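Local coordinates for type-iv like pilin ttha1219 (Thermus thermophilus, PDB 5G23), which is a type IV pilin-like protein that probably serves the pilus machinery of natural competence and DNA uptake, and resembles the pseudopilins of type II secretion, at residues F87-G92 against E103-G108; E143-A148 against L176-L181; L199-G204 against E224-V229; S183-G188 against D218-A223; T68-V73 against A161-P166. All blocks are in the same frame, centred on the assembly; numbering follows the deposited sequence.

T68-V73, on strand 69-75, the first in the chain of the larger antiparallel sheet, pairs with A161-P166 in interaction 5, closing a loop of 87 residues inside which interaction 1 (F87-G92 with E103-G108) is nested as a much shorter loop in the same sheet. Interaction 2 (E143-A148 with L176-L181) opens before A161-P166 is reached and closes after it, and so crosses interaction 5; it belongs to the four-stranded sheet. Strand 173-184 runs on from interaction 2 into interaction 4 (S183-G188 with D218-A223), which crosses interaction 3 (L199-G204 with E224-V229): the two share strand 221-230, whose side chains in interaction 3 meet an irregular loop.

Interaction 1: residues F87-G92 against E103-G108; sequences FLCEAG and EVRGTG
F87 and R105 form an antiparallel hydrogen-bonded pair, F87 N giving to R105 O and R105 N to F87 O, the latter at 2.8 Å and almost straight (169° at the hydrogen). Past the L88-V104 pair, C89 N donates to E103 O. On one face of the sheet the F87 ring is turned over R105: CG stands between the backbone N and the carbonyl carbon (chi1 54°), and R105 CB meets one ring face toward its rim, 3.9 Å from CZ, in a CH-pi contact. C89 SG, disulfide-bonded to C97, lies against the same arginine, 3.4 Å from R105 CD. Farther out R105 bends at chi3, and its NH1 bonds S100 OG. On the other face L88 CD1 lies 3.7 Å from E103 C; the carboxylate of E103 pairs with K122. An alanine in place of F87 would probably leave the aliphatic base of R105 without its ring cover and open a gap in this buried spot. Aromatic carbon and sulfur thus line the stem of a charged side chain, which keeps its polar end for S100, while the C89-C97 disulfide closes part of the long loop between strands 82-88 and 104-112 and would limit its movement.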
# COMPACT_ATOMS: atom_id res chain seq x y z
N PHE B 87 11.10 2.11 13.88
CA PHE B 87 10.24 3.10 14.52
C PHE B 87 9.55 2.49 15.74
O PHE B 87 9.48 1.26 15.87
CB PHE B 87 9.18 3.63 13.55
CG PHE B 87 8.37 2.52 12.91
CD1 PHE B 87 8.85 1.83 11.82
CD2 PHE B 87 7.15 2.18 13.40
CE1 PHE B 87 8.11 0.77 11.23
CE2 PHE B 87 6.37 1.17 12.81
CZ PHE B 87 6.88 0.45 11.74
N LEU B 88 9.06 3.35 16.61
CA LEU B 88 8.31 2.95 17.77
C LEU B 88 6.85 2.83 17.42
O LEU B 88 6.28 3.68 16.77
CB LEU B 88 8.43 3.98 18.88
CG LEU B 88 7.79 3.53 20.21
CD1 LEU B 88 8.61 2.43 20.85
CD2 LEU B 88 7.63 4.69 21.18
N CYS B 89 6.23 1.75 17.81
CA CYS B 89 4.81 1.59 17.60
C CYS B 89 3.94 2.27 18.66
O CYS B 89 4.13 2.02 19.81
CB CYS B 89 4.52 0.10 17.57
SG CYS B 89 4.97 -0.60 16.03
N GLU B 90 2.97 3.09 18.22
CA GLU B 90 1.87 3.65 19.06
C GLU B 90 0.58 2.94 18.63
O GLU B 90 0.27 2.86 17.43
CB GLU B 90 1.69 5.18 18.81
CG GLU B 90 0.60 5.98 19.62
CD GLU B 90 0.91 7.52 19.65
OE1 GLU B 90 2.03 7.83 19.10
OE2 GLU B 90 0.15 8.44 20.18
N ALA B 91 -0.16 2.39 19.59
CA ALA B 91 -1.42 1.71 19.27
C ALA B 91 -2.36 2.54 18.36
O ALA B 91 -2.44 3.76 18.49
CB ALA B 91 -2.14 1.35 20.56
N GLY B 92 -3.03 1.86 17.44
CA GLY B 92 -4.11 2.44 16.66
C GLY B 92 -3.68 3.10 15.36
O GLY B 92 -4.53 3.36 14.50
N GLU B 103 6.62 -0.66 21.45
CA GLU B 103 7.77 -1.48 21.03
C GLU B 103 8.31 -1.07 19.65
O GLU B 103 7.57 -0.63 18.77
CB GLU B 103 7.34 -2.95 21.08
CG GLU B 103 7.21 -3.41 22.52
CD GLU B 103 6.53 -4.77 22.69
OE1 GLU B 103 6.04 -5.37 21.68
OE2 GLU B 103 6.48 -5.22 23.88
N VAL B 104 9.59 -1.34 19.45
CA VAL B 104 10.26 -1.00 18.19
C VAL B 104 9.98 -2.02 17.11
O VAL B 104 9.99 -3.24 17.36
CB VAL B 104 11.80 -0.97 18.44
CG1 VAL B 104 12.54 -0.61 17.16
CG2 VAL B 104 12.15 0.01 19.51
N ARG B 105 9.71 -1.55 15.89
CA ARG B 105 9.56 -2.41 14.76
C ARG B 105 10.54 -2.00 13.64
O ARG B 105 10.93 -0.86 13.57
CB ARG B 105 8.17 -2.29 14.22
CG ARG B 105 7.26 -3.00 15.22
CD ARG B 105 6.00 -3.49 14.58
NE ARG B 105 6.38 -4.46 13.57
CZ ARG B 105 6.35 -5.77 13.76
NH1 ARG B 105 5.96 -6.28 14.92
NH2 ARG B 105 6.71 -6.56 12.74
N GLY B 106 10.93 -2.97 12.84
CA GLY B 106 11.77 -2.75 11.69
C GLY B 106 11.05 -3.07 10.40
O GLY B 106 10.11 -3.87 10.33
N THR B 107 11.58 -2.50 9.35
CA THR B 107 11.07 -2.67 8.03
C THR B 107 12.23 -2.61 7.06
O THR B 107 13.18 -1.83 7.25
CB THR B 107 9.98 -1.60 7.74
OG1 THR B 107 9.27 -1.97 6.55
CG2 THR B 107 10.57 -0.20 7.58
N GLY B 108 12.14 -3.40 6.01
CA GLY B 108 13.19 -3.43 4.95
C GLY B 108 12.68 -3.76 3.55
O GLY B 108 11.76 -4.59 3.36

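Interaction 2: residues E143-A148 against L176-L181; sequences EAFRVA and LALYLL
A144 and L181 pair in register, yet E143 faces L181 as well: a classic beta bulge in the four-stranded antiparallel sheet. L181 O therefore takes two donors, E143 N at 2.8 Å and A144 N in a weak bond of 3.4 Å. Beyond the bulge the ladder is regular. L181 N gives to A144 O, R146 and Y179 exchange bonds through N and O, and A148 and A177 do the same, A148 N reaching A177 O at 2.9 Å. The outward backbone groups of L176, L178 and L180 bond V229, W227 and K225 of strand 221-230, and D81 takes V147 N on its carboxylate. Polar tips find partners too: R146 NH1 donates to F145 O from well above the carbonyl plane, its NH2 to E211 O, and Y179 OH is bonded to E224 OE1. E143 splits its carboxylate between R222 NE, a salt bridge, and S183 OG. Between these bonds F145, with CG anti to the backbone N (chi1 178°), sets CD1 3.6 Å from L180 CD2 and its ring edge 3.9 Å, at CE1, from L178 CD2. That face packs on helix 44-61. Backbone and side-chain polar groups are widely paired in this buried place, so burying the leucine and phenylalanine carbons against the helix probably costs little in lost polar bonds.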
# COMPACT_ATOMS: atom_id res chain seq x y z
N GLU B 143 13.79 -3.53 -12.99
CA GLU B 143 15.13 -3.37 -13.59
C GLU B 143 16.00 -2.39 -12.78
O GLU B 143 17.22 -2.39 -12.92
CB GLU B 143 15.01 -2.88 -14.99
CG GLU B 143 14.34 -3.98 -15.82
CD GLU B 143 14.14 -3.61 -17.27
OE1 GLU B 143 14.34 -2.44 -17.68
OE2 GLU B 143 13.72 -4.52 -17.98
N ALA B 144 15.38 -1.58 -11.95
CA ALA B 144 16.13 -0.64 -11.08
C ALA B 144 15.33 -0.21 -9.89
O ALA B 144 14.11 0.06 -10.01
CB ALA B 144 16.60 0.58 -11.89
N PHE B 145 15.98 -0.17 -8.73
CA PHE B 145 15.43 0.35 -7.49
C PHE B 145 16.55 1.18 -6.91
O PHE B 145 17.67 0.74 -6.78
CB PHE B 145 14.95 -0.71 -6.47
CG PHE B 145 14.43 -0.17 -5.17
CD1 PHE B 145 13.46 0.78 -5.12
CD2 PHE B 145 14.89 -0.68 -3.95
CE1 PHE B 145 12.98 1.28 -3.90
CE2 PHE B 145 14.44 -0.19 -2.70
CZ PHE B 145 13.44 0.76 -2.69
N ARG B 146 16.25 2.47 -6.74
CA ARG B 146 17.27 3.46 -6.27
C ARG B 146 16.67 4.21 -5.13
O ARG B 146 15.44 4.58 -5.14
CB ARG B 146 17.69 4.46 -7.37
CG ARG B 146 18.27 3.85 -8.60
CD ARG B 146 19.64 3.22 -8.30
NE ARG B 146 20.24 2.85 -9.57
CZ ARG B 146 20.14 1.64 -10.11
NH1 ARG B 146 19.49 0.66 -9.49
NH2 ARG B 146 20.64 1.43 -11.34
N VAL B 147 17.49 4.52 -4.09
CA VAL B 147 17.04 5.39 -3.00
C VAL B 147 18.16 6.41 -2.76
O VAL B 147 19.30 6.02 -2.58
CB VAL B 147 16.84 4.61 -1.70
CG1 VAL B 147 16.35 5.49 -0.58
CG2 VAL B 147 15.84 3.44 -1.92
N ALA B 148 17.82 7.68 -2.78
CA ALA B 148 18.71 8.77 -2.42
C ALA B 148 18.10 9.49 -1.21
O ALA B 148 16.94 9.27 -0.87
CB ALA B 148 18.82 9.74 -3.56
N LEU B 176 13.56 11.19 1.46
CA LEU B 176 14.10 10.12 0.63
C LEU B 176 13.50 10.28 -0.76
O LEU B 176 12.34 10.69 -0.87
CB LEU B 176 13.75 8.75 1.15
CG LEU B 176 14.21 8.40 2.56
CD1 LEU B 176 13.70 7.03 2.94
CD2 LEU B 176 15.74 8.43 2.66
N ALA B 177 14.30 9.99 -1.75
CA ALA B 177 13.82 9.84 -3.10
C ALA B 177 13.94 8.39 -3.50
O ALA B 177 15.01 7.78 -3.38
CB ALA B 177 14.60 10.70 -4.06
N LEU B 178 12.85 7.82 -3.99
CA LEU B 178 12.80 6.45 -4.43
C LEU B 178 12.45 6.38 -5.92
O LEU B 178 11.66 7.19 -6.41
CB LEU B 178 11.77 5.68 -3.62
CG LEU B 178 12.21 5.60 -2.16
CD1 LEU B 178 11.46 6.66 -1.42
CD2 LEU B 178 11.89 4.27 -1.59
N TYR B 179 13.13 5.47 -6.62
CA TYR B 179 12.95 5.29 -8.06
C TYR B 179 12.79 3.81 -8.38
O TYR B 179 13.56 3.00 -7.93
CB TYR B 179 14.15 5.87 -8.83
CG TYR B 179 14.11 5.58 -10.29
CD1 TYR B 179 13.43 6.41 -11.17
CD2 TYR B 179 14.79 4.46 -10.83
CE1 TYR B 179 13.37 6.15 -12.53
CE2 TYR B 179 14.76 4.19 -12.19
CZ TYR B 179 14.08 5.05 -13.05
OH TYR B 179 14.01 4.77 -14.33
N LEU B 180 11.78 3.50 -9.22
CA LEU B 180 11.60 2.20 -9.78
C LEU B 180 11.51 2.28 -11.31
O LEU B 180 10.87 3.23 -11.87
CB LEU B 180 10.31 1.57 -9.25
CG LEU B 180 10.32 1.09 -7.81
CD1 LEU B 180 8.89 0.80 -7.34
CD2 LEU B 180 11.19 -0.17 -7.74
N LEU B 181 12.20 1.36 -11.98
CA LEU B 181 12.04 1.09 -13.41
C LEU B 181 11.59 -0.35 -13.53
O LEU B 181 12.20 -1.24 -12.95
CB LEU B 181 13.31 1.32 -14.15
CG LEU B 181 13.32 1.00 -15.61
CD1 LEU B 181 12.48 1.94 -16.41
CD2 LEU B 181 14.76 1.02 -16.15

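Interaction 3: residues L199-G204 against E224-V229; sequences LSYPPG and EKLWIV
L199 reaches from an irregular loop across to E224 and L226 on strand 221-230. Its CB lies over one face of the Y201 ring, two residues on. CG, anti to the carbonyl carbon (chi1 -53°), comes 3.6 Å from E224 OE2. There the chain forks: CD1 approaches L226 CB at 4.2 Å, whereas CD2 sits in the corner between the two strand residues, 3.7 Å from L226 CB and 3.6 Å from E224 OE2. The L199 and L226 side chains cross at about a right angle. L226 CD2 continues the contact along the loop, touching Y201 CD1 at 3.9 Å and S200 O at 3.8 Å. Past it P202 and I228 meet tip to tip, CG to CD1, at 3.8 Å. The E224 carboxylate that L199 brushes is engaged elsewhere, its OE2 with T198 OG1 and its OE1 with G196 N among others. This is a surface contact in which the touching parts of loop and strand run 15° apart; W227, on the other face of the strand, packs on helix 44-61. The loop lies on the strand through carbon contacts, while T198 and G196 close by bond E224 and would keep its carboxylate beside the leucine.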
# COMPACT_ATOMS: atom_id res chain seq x y z
N LEU B 199 10.52 11.81 -15.56
CA LEU B 199 10.56 12.22 -14.17
C LEU B 199 10.48 13.72 -13.99
O LEU B 199 10.88 14.47 -14.88
CB LEU B 199 11.87 11.71 -13.52
CG LEU B 199 12.12 10.20 -13.69
CD1 LEU B 199 13.41 9.87 -12.95
CD2 LEU B 199 10.90 9.44 -13.18
N SER B 200 9.94 14.14 -12.88
CA SER B 200 9.99 15.53 -12.44
C SER B 200 10.85 15.55 -11.24
O SER B 200 10.47 15.00 -10.21
CB SER B 200 8.62 16.04 -11.98
OG SER B 200 7.78 16.05 -13.08
N TYR B 201 12.02 16.12 -11.34
CA TYR B 201 12.95 16.04 -10.22
C TYR B 201 12.75 17.19 -9.28
O TYR B 201 12.57 18.33 -9.69
CB TYR B 201 14.39 16.07 -10.73
CG TYR B 201 14.80 14.94 -11.57
CD1 TYR B 201 15.32 13.77 -11.03
CD2 TYR B 201 14.73 15.03 -12.98
CE1 TYR B 201 15.77 12.73 -11.84
CE2 TYR B 201 15.20 14.02 -13.78
CZ TYR B 201 15.69 12.88 -13.22
OH TYR B 201 16.14 11.87 -14.07
N PRO B 202 12.88 16.94 -7.99
CA PRO B 202 13.05 18.04 -7.12
C PRO B 202 14.37 18.77 -7.25
O PRO B 202 15.33 18.24 -7.81
CB PRO B 202 12.98 17.38 -5.73
CG PRO B 202 13.53 16.03 -5.93
CD PRO B 202 13.19 15.66 -7.35
N PRO B 203 14.45 19.97 -6.67
CA PRO B 203 15.68 20.73 -6.75
C PRO B 203 16.89 19.96 -6.29
O PRO B 203 16.89 19.40 -5.21
CB PRO B 203 15.40 21.93 -5.85
CG PRO B 203 13.93 22.13 -5.92
CD PRO B 203 13.37 20.74 -6.01
N GLY B 204 17.93 19.96 -7.10
CA GLY B 204 19.17 19.39 -6.74
C GLY B 204 19.30 17.89 -7.02
O GLY B 204 20.40 17.38 -6.90
N GLU B 224 8.41 3.93 -15.36
CA GLU B 224 9.22 4.31 -14.20
C GLU B 224 8.48 5.23 -13.28
O GLU B 224 7.46 5.83 -13.64
CB GLU B 224 10.53 4.97 -14.66
CG GLU B 224 10.26 6.37 -15.30
CD GLU B 224 11.47 7.03 -15.89
OE1 GLU B 224 12.61 6.49 -15.82
OE2 GLU B 224 11.25 8.11 -16.53
N LYS B 225 8.96 5.34 -12.04
CA LYS B 225 8.35 6.20 -11.13
C LYS B 225 9.41 6.72 -10.15
O LYS B 225 10.17 5.95 -9.62
CB LYS B 225 7.21 5.55 -10.37
CG LYS B 225 6.34 6.62 -9.70
CD LYS B 225 5.20 5.98 -8.98
CE LYS B 225 4.36 7.01 -8.25
NZ LYS B 225 3.57 7.79 -9.24
N LEU B 226 9.41 8.03 -9.99
CA LEU B 226 10.19 8.71 -8.93
C LEU B 226 9.22 9.32 -7.94
O LEU B 226 8.30 10.04 -8.33
CB LEU B 226 11.05 9.82 -9.51
CG LEU B 226 11.86 10.69 -8.55
CD1 LEU B 226 12.98 9.90 -7.94
CD2 LEU B 226 12.41 11.90 -9.26
N TRP B 227 9.45 9.09 -6.63
CA TRP B 227 8.64 9.73 -5.63
C TRP B 227 9.49 10.14 -4.42
O TRP B 227 10.49 9.49 -4.14
CB TRP B 227 7.41 8.88 -5.30
CG TRP B 227 7.63 7.61 -4.54
CD1 TRP B 227 7.24 7.41 -3.30
CD2 TRP B 227 8.14 6.37 -5.00
NE1 TRP B 227 7.53 6.16 -2.89
CE2 TRP B 227 8.08 5.48 -3.93
CE3 TRP B 227 8.72 5.93 -6.20
CZ2 TRP B 227 8.54 4.18 -4.01
CZ3 TRP B 227 9.11 4.60 -6.33
CH2 TRP B 227 9.04 3.73 -5.22
N ILE B 228 9.06 11.20 -3.75
CA ILE B 228 9.75 11.78 -2.65
C ILE B 228 8.94 11.54 -1.41
O ILE B 228 7.73 11.75 -1.40
CB ILE B 228 9.89 13.29 -2.80
CG1 ILE B 228 10.49 13.63 -4.14
CG2 ILE B 228 10.70 13.80 -1.62
CD1 ILE B 228 11.83 12.94 -4.45
N VAL B 229 9.59 11.03 -0.38
CA VAL B 229 8.98 10.74 0.92
C VAL B 229 9.62 11.59 1.98
O VAL B 229 10.84 11.50 2.17
CB VAL B 229 9.19 9.28 1.30
CG1 VAL B 229 8.44 9.00 2.58
CG2 VAL B 229 8.62 8.35 0.23

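Interaction 4: residues S183-G188 against D218-A223; sequences SVPVRG and DGRLRA
S183 OG is gripped by R220, whose NE (2.9 Å) and NH2 (3.2 Å) both donate to it side-on, the oxygen lying near the guanidinium plane; E143 is a further partner of the same hydroxyl. The site lies where antiparallel strands 173-184 and 221-230 fray into loops: V184 and L221 form a hydrogen-bonded pair, V184 N to L221 O and L221 N to V184 O, and S183 and R222 a non-hydrogen-bonded one. R220 bends at chi3; its guanidinium has V184 C and P185 N over one face. NH1 comes 3.6 Å from P185 CG, while NH2 also makes a weak bond to S183 O and a hydrogen bond to E139 O. An alanine at R220 would probably leave S183 OG with fewer partners and uncover the V184-P185 peptide. On the other face of the pairing V184 CG2 lies 3.9 Å from L221 CD2, and L45 of helix 44-61 touches both residues. From the loop beyond, V186 CG1 reaches L221 CB at 4.0 Å. D218, in the turn before strand 221-230, meets both arginines: its OD1 accepts R220 N, an Asx turn, and R222 holds the carboxylate end-on in a salt bridge. R222 NH1 and R220 N approach D218 OD1 from opposite faces of the carboxylate plane, at 2.8 Å and 3.0 Å.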
# COMPACT_ATOMS: atom_id res chain seq x y z
N SER B 183 9.68 -3.35 -16.39
CA SER B 183 9.28 -3.73 -17.76
C SER B 183 8.37 -4.91 -17.77
O SER B 183 8.40 -5.78 -16.89
CB SER B 183 10.52 -4.04 -18.63
OG SER B 183 11.17 -5.27 -18.25
N VAL B 184 7.61 -4.97 -18.84
CA VAL B 184 6.73 -6.12 -19.12
C VAL B 184 6.63 -6.33 -20.63
O VAL B 184 6.76 -5.37 -21.42
CB VAL B 184 5.25 -5.88 -18.64
CG1 VAL B 184 5.10 -5.90 -17.16
CG2 VAL B 184 4.66 -4.62 -19.22
N PRO B 185 6.35 -7.57 -21.05
CA PRO B 185 6.11 -7.80 -22.49
C PRO B 185 4.82 -7.16 -22.96
O PRO B 185 3.89 -7.06 -22.16
CB PRO B 185 5.99 -9.31 -22.61
CG PRO B 185 6.37 -9.88 -21.31
CD PRO B 185 6.21 -8.80 -20.26
N VAL B 186 4.79 -6.78 -24.22
CA VAL B 186 3.57 -6.27 -24.85
C VAL B 186 3.57 -6.71 -26.31
O VAL B 186 4.58 -6.61 -27.01
CB VAL B 186 3.45 -4.73 -24.66
CG1 VAL B 186 4.50 -3.97 -25.46
CG2 VAL B 186 2.04 -4.24 -25.06
N ARG B 187 2.44 -7.23 -26.78
CA ARG B 187 2.36 -7.77 -28.16
C ARG B 187 2.63 -6.64 -29.14
O ARG B 187 2.07 -5.55 -29.02
CB ARG B 187 1.04 -8.45 -28.49
CG ARG B 187 1.17 -9.42 -29.70
CD ARG B 187 0.26 -10.64 -29.90
NE ARG B 187 0.70 -11.41 -31.09
CZ ARG B 187 1.56 -12.44 -31.11
NH1 ARG B 187 2.12 -12.91 -30.00
NH2 ARG B 187 1.85 -13.02 -32.25
N GLY B 188 3.59 -6.84 -30.01
CA GLY B 188 3.98 -5.83 -31.03
C GLY B 188 5.13 -4.94 -30.59
O GLY B 188 5.71 -4.23 -31.40
N ASP B 218 14.95 -4.75 -26.22
CA ASP B 218 14.23 -5.99 -26.22
C ASP B 218 12.74 -5.79 -26.51
O ASP B 218 11.98 -6.79 -26.42
CB ASP B 218 14.39 -6.65 -24.90
CG ASP B 218 13.88 -5.80 -23.75
OD1 ASP B 218 13.16 -4.74 -23.98
OD2 ASP B 218 14.25 -6.09 -22.61
N GLY B 219 12.32 -4.59 -26.95
CA GLY B 219 10.93 -4.35 -27.35
C GLY B 219 9.93 -4.30 -26.17
O GLY B 219 8.73 -4.11 -26.36
N ARG B 220 10.37 -4.52 -24.94
CA ARG B 220 9.42 -4.55 -23.78
C ARG B 220 8.84 -3.18 -23.46
O ARG B 220 9.48 -2.14 -23.73
CB ARG B 220 10.10 -5.14 -22.57
CG ARG B 220 10.32 -6.64 -22.72
CD ARG B 220 11.21 -7.18 -21.65
NE ARG B 220 10.61 -7.18 -20.34
CZ ARG B 220 10.03 -8.22 -19.73
NH1 ARG B 220 9.79 -9.32 -20.37
NH2 ARG B 220 9.61 -8.10 -18.49
N LEU B 221 7.64 -3.17 -22.90
CA LEU B 221 7.07 -1.92 -22.39
C LEU B 221 7.75 -1.58 -21.07
O LEU B 221 7.80 -2.42 -20.18
CB LEU B 221 5.57 -2.10 -22.14
CG LEU B 221 4.71 -0.93 -21.70
CD1 LEU B 221 3.24 -1.11 -22.01
CD2 LEU B 221 4.80 -0.86 -20.20
N ARG B 222 8.20 -0.34 -20.94
CA ARG B 222 8.85 0.15 -19.73
C ARG B 222 8.10 1.31 -19.13
O ARG B 222 7.50 2.11 -19.85
CB ARG B 222 10.28 0.54 -19.98
CG ARG B 222 11.18 -0.65 -20.01
CD ARG B 222 12.66 -0.36 -20.32
NE ARG B 222 13.30 -1.68 -20.19
CZ ARG B 222 13.30 -2.65 -21.12
NH1 ARG B 222 12.98 -2.41 -22.39
NH2 ARG B 222 13.73 -3.86 -20.79
N ALA B 223 8.08 1.33 -17.80
CA ALA B 223 7.51 2.48 -17.05
C ALA B 223 8.38 2.70 -15.80
O ALA B 223 9.04 1.78 -15.33
CB ALA B 223 6.10 2.21 -16.64

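Interaction 5: residues T68-V73 against A161-P166; sequences TGQALV and AVNLRP
A71 and L72 both face V162, so the register slips by one residue between Q70 and L72: a classic beta bulge in an otherwise regular antiparallel pairing. V162 serves both, its O taking A71 N at 2.8 Å and its N giving to L72 O. A71, at the bulge, has psi of -27°, far from the extended values around it, and its CB turns toward the other strand, where it rests 3.8 Å from L164 CG. Before the bulge G69 and L164 make the hydrogen-bonded pair. G69 N reaches L164 O at 2.7 Å, and L164 N gives to G69 O. At the positive phi of G69, a CB would press on the carbonyl O of T68. The two strands, 69-75 and 160-165, are neighbours in the larger antiparallel sheet of this pilin fold; on the far side of 69-75 lies strand 82-88, whose W86 and Q84 bond the backbones of A71 and V73. The faces differ in character. On one, L72 and V162 cross, with CB atoms 4.1 Å apart, and L234 near the C terminus packs on A71 and L72. On the other, Q70 and N163 lie across each other with amide planes 14° apart; the amide nitrogen N163 ND2 lies against the aliphatic part of Q70, 3.5 Å from Q70 CB, and no bond joins the two amides. Q70 CG is anti to the backbone N; the chain runs on extended, and Q70 NE2 lies 3.7 Å from A161 CB, which V73 CG2 approaches at 4.2 Å.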
# COMPACT_ATOMS: atom_id res chain seq x y z
N THR B 68 14.83 6.27 19.70
CA THR B 68 16.22 6.58 20.01
C THR B 68 17.07 5.46 19.43
O THR B 68 16.69 4.28 19.47
CB THR B 68 16.42 6.62 21.57
OG1 THR B 68 16.12 7.92 22.02
CG2 THR B 68 17.84 6.30 21.99
N GLY B 69 18.24 5.80 18.92
CA GLY B 69 19.11 4.80 18.33
C GLY B 69 19.01 4.79 16.79
O GLY B 69 18.61 5.80 16.18
N GLN B 70 19.39 3.66 16.20
CA GLN B 70 19.55 3.53 14.77
C GLN B 70 18.16 3.47 14.12
O GLN B 70 17.33 2.64 14.48
CB GLN B 70 20.37 2.29 14.41
CG GLN B 70 20.70 2.25 12.94
CD GLN B 70 21.68 1.18 12.56
OE1 GLN B 70 21.37 -0.02 12.61
NE2 GLN B 70 22.84 1.59 12.09
N ALA B 71 17.92 4.39 13.21
CA ALA B 71 16.59 4.60 12.65
C ALA B 71 16.50 4.23 11.19
O ALA B 71 15.45 3.88 10.73
CB ALA B 71 16.18 6.07 12.84
N LEU B 72 17.62 4.31 10.46
CA LEU B 72 17.63 4.11 9.03
C LEU B 72 18.99 3.62 8.61
O LEU B 72 20.05 4.15 9.08
CB LEU B 72 17.30 5.41 8.31
CG LEU B 72 17.16 5.34 6.80
CD1 LEU B 72 15.84 4.76 6.42
CD2 LEU B 72 17.33 6.72 6.17
N VAL B 73 19.00 2.66 7.71
CA VAL B 73 20.22 2.27 7.02
C VAL B 73 19.94 2.18 5.55
O VAL B 73 19.05 1.44 5.11
CB VAL B 73 20.78 0.90 7.50
CG1 VAL B 73 22.01 0.53 6.72
CG2 VAL B 73 21.17 0.95 8.96
N ALA B 161 23.87 5.56 7.61
CA ALA B 161 23.03 5.18 8.74
C ALA B 161 22.61 6.42 9.46
O ALA B 161 23.42 7.33 9.67
CB ALA B 161 23.74 4.23 9.69
N VAL B 162 21.36 6.49 9.86
CA VAL B 162 20.92 7.61 10.71
C VAL B 162 20.69 7.12 12.11
O VAL B 162 19.96 6.15 12.33
CB VAL B 162 19.62 8.21 10.22
CG1 VAL B 162 19.15 9.32 11.13
CG2 VAL B 162 19.79 8.74 8.80
N ASN B 163 21.29 7.83 13.07
CA ASN B 163 21.11 7.57 14.51
C ASN B 163 20.38 8.75 15.17
O ASN B 163 20.69 9.92 14.93
CB ASN B 163 22.48 7.33 15.17
CG ASN B 163 23.23 6.14 14.52
OD1 ASN B 163 24.35 6.30 13.98
ND2 ASN B 163 22.57 4.98 14.44
N LEU B 164 19.36 8.44 15.93
CA LEU B 164 18.59 9.45 16.62
C LEU B 164 19.06 9.44 18.07
O LEU B 164 19.02 8.43 18.76
CB LEU B 164 17.11 9.19 16.51
CG LEU B 164 16.63 9.11 15.06
CD1 LEU B 164 15.11 9.02 14.99
CD2 LEU B 164 17.13 10.32 14.30
N ARG B 165 19.54 10.58 18.52
CA ARG B 165 20.06 10.73 19.88
C ARG B 165 19.22 11.78 20.55
O ARG B 165 18.58 12.60 19.88
CB ARG B 165 21.52 11.12 19.86
CG ARG B 165 22.36 10.03 19.19
CD ARG B 165 23.85 10.26 19.33
NE ARG B 165 24.32 10.56 20.69
CZ ARG B 165 24.08 9.85 21.80
NH1 ARG B 165 23.32 8.77 21.79
NH2 ARG B 165 24.59 10.28 22.96
N PRO B 166 19.16 11.74 21.86
CA PRO B 166 18.37 12.78 22.51
C PRO B 166 18.70 14.20 21.98
O PRO B 166 17.79 14.99 21.79
CB PRO B 166 18.72 12.59 23.99
CG PRO B 166 19.03 11.14 24.11
CD PRO B 166 19.72 10.77 22.82